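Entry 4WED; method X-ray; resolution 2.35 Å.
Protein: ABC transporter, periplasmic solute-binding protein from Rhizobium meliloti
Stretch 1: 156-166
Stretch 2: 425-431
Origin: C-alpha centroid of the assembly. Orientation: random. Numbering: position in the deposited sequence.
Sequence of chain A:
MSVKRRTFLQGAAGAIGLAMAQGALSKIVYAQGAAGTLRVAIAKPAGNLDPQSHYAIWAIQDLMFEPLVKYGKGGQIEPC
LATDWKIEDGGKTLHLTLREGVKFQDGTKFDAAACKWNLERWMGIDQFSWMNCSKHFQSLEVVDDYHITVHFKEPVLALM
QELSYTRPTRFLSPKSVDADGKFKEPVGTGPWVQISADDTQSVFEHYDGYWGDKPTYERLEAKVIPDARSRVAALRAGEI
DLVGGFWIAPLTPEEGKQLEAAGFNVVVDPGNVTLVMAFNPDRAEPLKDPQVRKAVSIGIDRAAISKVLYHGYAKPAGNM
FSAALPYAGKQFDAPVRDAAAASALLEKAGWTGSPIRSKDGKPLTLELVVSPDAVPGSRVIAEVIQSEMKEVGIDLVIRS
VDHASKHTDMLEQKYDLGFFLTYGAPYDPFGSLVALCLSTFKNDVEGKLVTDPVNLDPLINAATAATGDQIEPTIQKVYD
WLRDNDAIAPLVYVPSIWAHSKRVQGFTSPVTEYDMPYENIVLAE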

ATOM      1  N   VAL A 156      -1.486   9.345 -18.776  1.00 61.89           N
ATOM      2  CA  VAL A 156      -0.810   8.530 -17.808  1.00 60.04           C
ATOM      3  C   VAL A 156      -1.683   8.517 -16.578  1.00 57.41           C
ATOM      4  O   VAL A 156      -1.850   9.521 -15.929  1.00 56.54           O
ATOM      5  CB  VAL A 156       0.575   9.103 -17.486  1.00 59.25           C
ATOM      6  CG1 VAL A 156       1.250   8.357 -16.345  1.00 56.61           C
ATOM      7  CG2 VAL A 156       1.434   9.059 -18.741  1.00 62.05           C
ATOM      8  N   LEU A 157      -2.284   7.367 -16.330  1.00 56.16           N
ATOM      9  CA  LEU A 157      -3.057   7.106 -15.114  1.00 56.34           C
ATOM     10  C   LEU A 157      -2.181   7.380 -13.891  1.00 55.41           C
ATOM     11  O   LEU A 157      -1.026   6.960 -13.863  1.00 56.24           O
ATOM     12  CB  LEU A 157      -3.460   5.637 -15.149  1.00 55.33           C
ATOM     13  CG  LEU A 157      -4.356   5.084 -14.083  1.00 57.47           C
ATOM     14  CD1 LEU A 157      -5.671   5.878 -14.000  1.00 59.84           C
ATOM     15  CD2 LEU A 157      -4.616   3.625 -14.431  1.00 58.64           C
ATOM     16  N   ALA A 158      -2.706   8.128 -12.923  1.00 54.85           N
ATOM     17  CA  ALA A 158      -2.029   8.355 -11.640  1.00 58.52           C
ATOM     18  C   ALA A 158      -0.575   8.815 -11.814  1.00 57.42           C
ATOM     19  O   ALA A 158       0.344   8.309 -11.162  1.00 59.99           O
ATOM     20  CB  ALA A 158      -2.058   7.065 -10.803  1.00 60.45           C
ATOM     21  N   LEU A 159      -0.374   9.765 -12.707  1.00 57.22           N
ATOM     22  CA  LEU A 159       0.957  10.226 -13.060  1.00 54.02           C
ATOM     23  C   LEU A 159       1.747  10.698 -11.841  1.00 51.87           C
ATOM     24  O   LEU A 159       2.793  10.163 -11.528  1.00 51.69           O
ATOM     25  CB  LEU A 159       0.859  11.322 -14.126  1.00 55.41           C
ATOM     26  CG  LEU A 159       2.153  12.072 -14.494  1.00 56.98           C
ATOM     27  CD1 LEU A 159       3.269  11.164 -14.980  1.00 54.93           C
ATOM     28  CD2 LEU A 159       1.841  13.114 -15.545  1.00 60.69           C
HETATM   29  N   MSE A 160       1.243  11.719 -11.183  1.00 51.41           N
HETATM   30  CA  MSE A 160       1.895  12.314 -10.035  1.00 53.12           C
HETATM   31  C   MSE A 160       2.150  11.344  -8.920  1.00 55.62           C
HETATM   32  O   MSE A 160       3.179  11.407  -8.236  1.00 55.18           O
HETATM   33  CB  MSE A 160       0.975  13.404  -9.500  1.00 58.87           C
HETATM   34  CG  MSE A 160       0.740  14.590 -10.429  1.00 65.48           C
HETATM   35 SE   MSE A 160       2.270  15.056 -11.591  1.00 84.60          SE
HETATM   36  CE  MSE A 160       3.560  15.809 -10.284  1.00 71.25           C
ATOM     37  N   GLN A 161       1.211  10.439  -8.707  1.00 52.28           N
ATOM     38  CA  GLN A 161       1.388   9.409  -7.689  1.00 53.63           C
ATOM     39  C   GLN A 161       2.660   8.538  -7.983  1.00 52.31           C
ATOM     40  O   GLN A 161       3.420   8.164  -7.085  1.00 51.19           O
ATOM     41  CB  GLN A 161       0.105   8.543  -7.631  1.00 51.55           C
ATOM     42  CG  GLN A 161      -0.282   8.055  -6.254  1.00 54.67           C
ATOM     43  CD  GLN A 161      -1.735   7.628  -6.157  1.00 54.98           C
ATOM     44  OE1 GLN A 161      -2.643   8.457  -6.286  1.00 60.13           O
ATOM     45  NE2 GLN A 161      -1.962   6.345  -5.935  1.00 50.89           N
ATOM     46  N   GLU A 162       2.829   8.174  -9.249  1.00 48.69           N
ATOM     47  CA  GLU A 162       3.893   7.293  -9.655  1.00 50.56           C
ATOM     48  C   GLU A 162       5.206   8.005  -9.434  1.00 51.34           C
ATOM     49  O   GLU A 162       6.226   7.365  -9.160  1.00 49.84           O
ATOM     50  CB  GLU A 162       3.757   6.919 -11.136  1.00 53.26           C
ATOM     51  CG  GLU A 162       2.762   5.804 -11.450  1.00 57.79           C
ATOM     52  CD  GLU A 162       2.862   5.272 -12.906  1.00 67.34           C
ATOM     53  OE1 GLU A 162       3.672   5.798 -13.728  1.00 71.15           O
ATOM     54  OE2 GLU A 162       2.135   4.296 -13.249  1.00 70.21           O
ATOM     55  N   LEU A 163       5.183   9.335  -9.571  1.00 49.71           N
ATOM     56  CA  LEU A 163       6.397  10.116  -9.466  1.00 49.42           C
ATOM     57  C   LEU A 163       6.784  10.318  -8.000  1.00 47.08           C
ATOM     58  O   LEU A 163       7.862  10.857  -7.711  1.00 45.57           O
ATOM     59  CB  LEU A 163       6.243  11.478 -10.156  1.00 49.54           C
ATOM     60  CG  LEU A 163       6.147  11.509 -11.714  1.00 56.39           C
ATOM     61  CD1 LEU A 163       5.759  12.887 -12.246  1.00 57.19           C
ATOM     62  CD2 LEU A 163       7.412  11.042 -12.383  1.00 58.05           C
ATOM     63  N   SER A 164       5.884   9.952  -7.092  1.00 43.63           N
ATOM     64  CA  SER A 164       6.187   9.939  -5.652  1.00 45.00           C
ATOM     65  C   SER A 164       6.945   8.669  -5.231  1.00 47.60           C
ATOM     66  O   SER A 164       7.408   8.630  -4.151  1.00 44.62           O
ATOM     67  CB  SER A 164       4.940  10.053  -4.831  1.00 45.35           C
ATOM     68  OG  SER A 164       4.197   8.835  -4.874  1.00 43.82           O
ATOM     69  N   TYR A 165       7.126   7.670  -6.099  1.00 49.90           N
ATOM     70  CA  TYR A 165       7.652   6.392  -5.633  1.00 53.64           C
ATOM     71  C   TYR A 165       9.089   6.505  -5.126  1.00 55.62           C
ATOM     72  O   TYR A 165       9.816   7.446  -5.453  1.00 53.36           O
ATOM     73  CB  TYR A 165       7.653   5.349  -6.753  1.00 55.41           C
ATOM     74  CG  TYR A 165       6.327   4.818  -7.204  1.00 53.60           C
ATOM     75  CD1 TYR A 165       5.116   5.318  -6.714  1.00 52.94           C
ATOM     76  CD2 TYR A 165       6.281   3.853  -8.213  1.00 54.34           C
ATOM     77  CE1 TYR A 165       3.910   4.852  -7.206  1.00 53.28           C
ATOM     78  CE2 TYR A 165       5.075   3.376  -8.696  1.00 52.44           C
ATOM     79  CZ  TYR A 165       3.902   3.887  -8.207  1.00 53.14           C
ATOM     80  OH  TYR A 165       2.722   3.382  -8.689  1.00 58.44           O
ATOM     81  N   THR A 166       9.472   5.507  -4.346  1.00 59.34           N
ATOM     82  CA  THR A 166      10.788   5.463  -3.733  1.00 61.67           C
ATOM     83  C   THR A 166      11.746   5.204  -4.872  1.00 59.47           C
ATOM     84  O   THR A 166      12.746   5.850  -4.979  1.00 56.22           O
ATOM     85  CB  THR A 166      10.893   4.412  -2.595  1.00 61.50           C
ATOM     86  OG1 THR A 166      10.081   4.836  -1.476  1.00 62.93           O
ATOM     87  CG2 THR A 166      12.362   4.269  -2.090  1.00 62.52           C
ATOM     88  N   ALA A 425      -1.039   1.583  -0.661  1.00 49.95           N
ATOM     89  CA  ALA A 425      -0.402   2.804  -1.112  1.00 49.82           C
ATOM     90  C   ALA A 425       0.974   2.433  -1.564  1.00 50.56           C
ATOM     91  O   ALA A 425       1.559   1.581  -0.936  1.00 49.57           O
ATOM     92  CB  ALA A 425      -0.307   3.795   0.016  1.00 52.27           C
ATOM     93  N   PRO A 426       1.526   3.050  -2.616  1.00 49.41           N
ATOM     94  CA  PRO A 426       0.967   4.184  -3.331  1.00 49.44           C
ATOM     95  C   PRO A 426       0.344   3.820  -4.685  1.00 49.14           C
ATOM     96  O   PRO A 426       0.165   4.693  -5.526  1.00 49.92           O
ATOM     97  CB  PRO A 426       2.213   5.026  -3.600  1.00 50.61           C
ATOM     98  CG  PRO A 426       3.284   3.995  -3.853  1.00 49.04           C
ATOM     99  CD  PRO A 426       2.911   2.790  -3.031  1.00 48.19           C
ATOM    100  N   TYR A 427      -0.020   2.551  -4.849  1.00 48.91           N
ATOM    101  CA  TYR A 427      -0.542   2.012  -6.078  1.00 48.04           C
ATOM    102  C   TYR A 427      -2.088   2.147  -6.206  1.00 49.93           C
ATOM    103  O   TYR A 427      -2.658   1.835  -7.254  1.00 50.85           O
ATOM    104  CB  TYR A 427      -0.193   0.549  -6.175  1.00 46.98           C
ATOM    105  CG  TYR A 427       1.247   0.188  -5.844  1.00 51.17           C
ATOM    106  CD1 TYR A 427       2.307   0.617  -6.664  1.00 52.38           C
ATOM    107  CD2 TYR A 427       1.557  -0.592  -4.724  1.00 51.52           C
ATOM    108  CE1 TYR A 427       3.603   0.337  -6.360  1.00 53.65           C
ATOM    109  CE2 TYR A 427       2.886  -0.897  -4.439  1.00 54.56           C
ATOM    110  CZ  TYR A 427       3.889  -0.418  -5.250  1.00 55.19           C
ATOM    111  OH  TYR A 427       5.195  -0.752  -5.010  1.00 59.11           O
ATOM    112  N   ASP A 428      -2.770   2.562  -5.161  1.00 50.36           N
ATOM    113  CA  ASP A 428      -4.224   2.396  -5.142  1.00 51.87           C
ATOM    114  C   ASP A 428      -4.846   3.764  -5.205  1.00 51.17           C
ATOM    115  O   ASP A 428      -4.256   4.709  -4.720  1.00 52.21           O
ATOM    116  CB  ASP A 428      -4.705   1.660  -3.849  1.00 52.69           C
ATOM    117  CG  ASP A 428      -4.689   0.164  -3.985  1.00 52.32           C
ATOM    118  OD1 ASP A 428      -4.611  -0.308  -5.124  1.00 52.25           O
ATOM    119  OD2 ASP A 428      -4.681  -0.552  -2.959  1.00 52.91           O
ATOM    120  N   PRO A 429      -6.068   3.870  -5.722  1.00 52.07           N
ATOM    121  CA  PRO A 429      -6.975   2.723  -5.949  1.00 50.61           C
ATOM    122  C   PRO A 429      -6.881   2.081  -7.304  1.00 52.31           C
ATOM    123  O   PRO A 429      -7.383   0.964  -7.480  1.00 51.66           O
ATOM    124  CB  PRO A 429      -8.367   3.345  -5.759  1.00 51.64           C
ATOM    125  CG  PRO A 429      -8.176   4.795  -6.056  1.00 52.26           C
ATOM    126  CD  PRO A 429      -6.813   5.141  -5.557  1.00 52.87           C
ATOM    127  N   PHE A 430      -6.213   2.746  -8.254  1.00 55.90           N
ATOM    128  CA  PHE A 430      -6.258   2.270  -9.629  1.00 57.73           C
ATOM    129  C   PHE A 430      -5.537   0.961  -9.846  1.00 58.06           C
ATOM    130  O   PHE A 430      -6.000   0.149 -10.665  1.00 60.94           O
ATOM    131  CB  PHE A 430      -5.789   3.350 -10.611  1.00 59.44           C
ATOM    132  CG  PHE A 430      -6.795   4.461 -10.795  1.00 61.95           C
ATOM    133  CD1 PHE A 430      -8.064   4.190 -11.307  1.00 67.56           C
ATOM    134  CD2 PHE A 430      -6.489   5.782 -10.456  1.00 64.43           C
ATOM    135  CE1 PHE A 430      -9.014   5.220 -11.480  1.00 69.42           C
ATOM    136  CE2 PHE A 430      -7.412   6.815 -10.636  1.00 67.24           C
ATOM    137  CZ  PHE A 430      -8.689   6.534 -11.137  1.00 68.29           C
ATOM    138  N   GLY A 431      -4.438   0.731  -9.116  1.00 56.25           N
ATOM    139  CA  GLY A 431      -3.677  -0.526  -9.248  1.00 53.33           C
ATOM    140  C   GLY A 431      -4.553  -1.732  -8.961  1.00 54.89           C
ATOM    141  O   GLY A 431      -4.591  -2.671  -9.732  1.00 55.85           O
TER
HETATM  142  O   HOH W   1       0.452   4.819  -8.352  1.00 54.57           O

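Two stretches whose touching residues are at least 261 positions apart in sequence meet here, burying 383 Å² in all, and P426, Y165 and F430 account for the largest shares of that surface. P426 follows a cis peptide bond and points its CA-to-CB bond toward the first stretch, where its CA and that of Q161 are the nearest pair across the contact, 6.8 Å apart. The proline serves two kinds of partner. Its ring packs against Y165, with P426 CG 3.5 Å from Y165 CE1, a purely apolar contact that meets the tyrosine ring obliquely. Its carbonyl oxygen accepts a hydrogen bond from the side-chain amide of Q161, NE2 to P426 O at 2.7 Å, and the N-H...O angle of 175° makes this bond nearly straight. Q161 NE2 also donates to D428 O at 3.1 Å, with a more bent angle of 144°. The side-chain amide nitrogen of Q161 carries two hydrogens, so it can bind both carbonyls at once and tie down the backbone of the loop on each side of Y427. It does so with chi1 at -144°, between the usual wells.

Y165 leaves its backbone with CA-to-CB sideways to the second stretch, but the end of its side chain comes nearer. Besides touching P426, it pairs with Y427 in an offset edge-to-face arrangement: the edge of Y427 is directed toward the face of Y165, with centroids 5.6 Å apart and planes at 78°. Y165 OH lies 3.5 Å from Y427 CD1, near the plane of the Y427 ring. Although the CA-to-CB bond of Y427 points away, its ring still reaches this partner. A water molecule adds a polar link, its oxygen 2.7 Å from Y165 OH and donating to P426 O at 2.8 Å, so that carbonyl receives both the water and Q161 NE2.

F430 forms a separate apolar contact with L157. Both residues direct CA-to-CB toward the opposing stretch, and L157 CD1 sits over one face of the phenyl ring, 3.7 Å from the F430 centroid and 14° off the ring normal, a CH-pi contact; the closest atoms are L157 CD1 and F430 CD2 at 3.6 Å.

Within the first stretch, hydrogen bonds accompany these contacts. A type I turn runs from E162 to Y165, with a hydrogen bond from Y165 N to E162 O at 3.2 Å. S164 OG donates to Q161 O at a very short 2.4 Å.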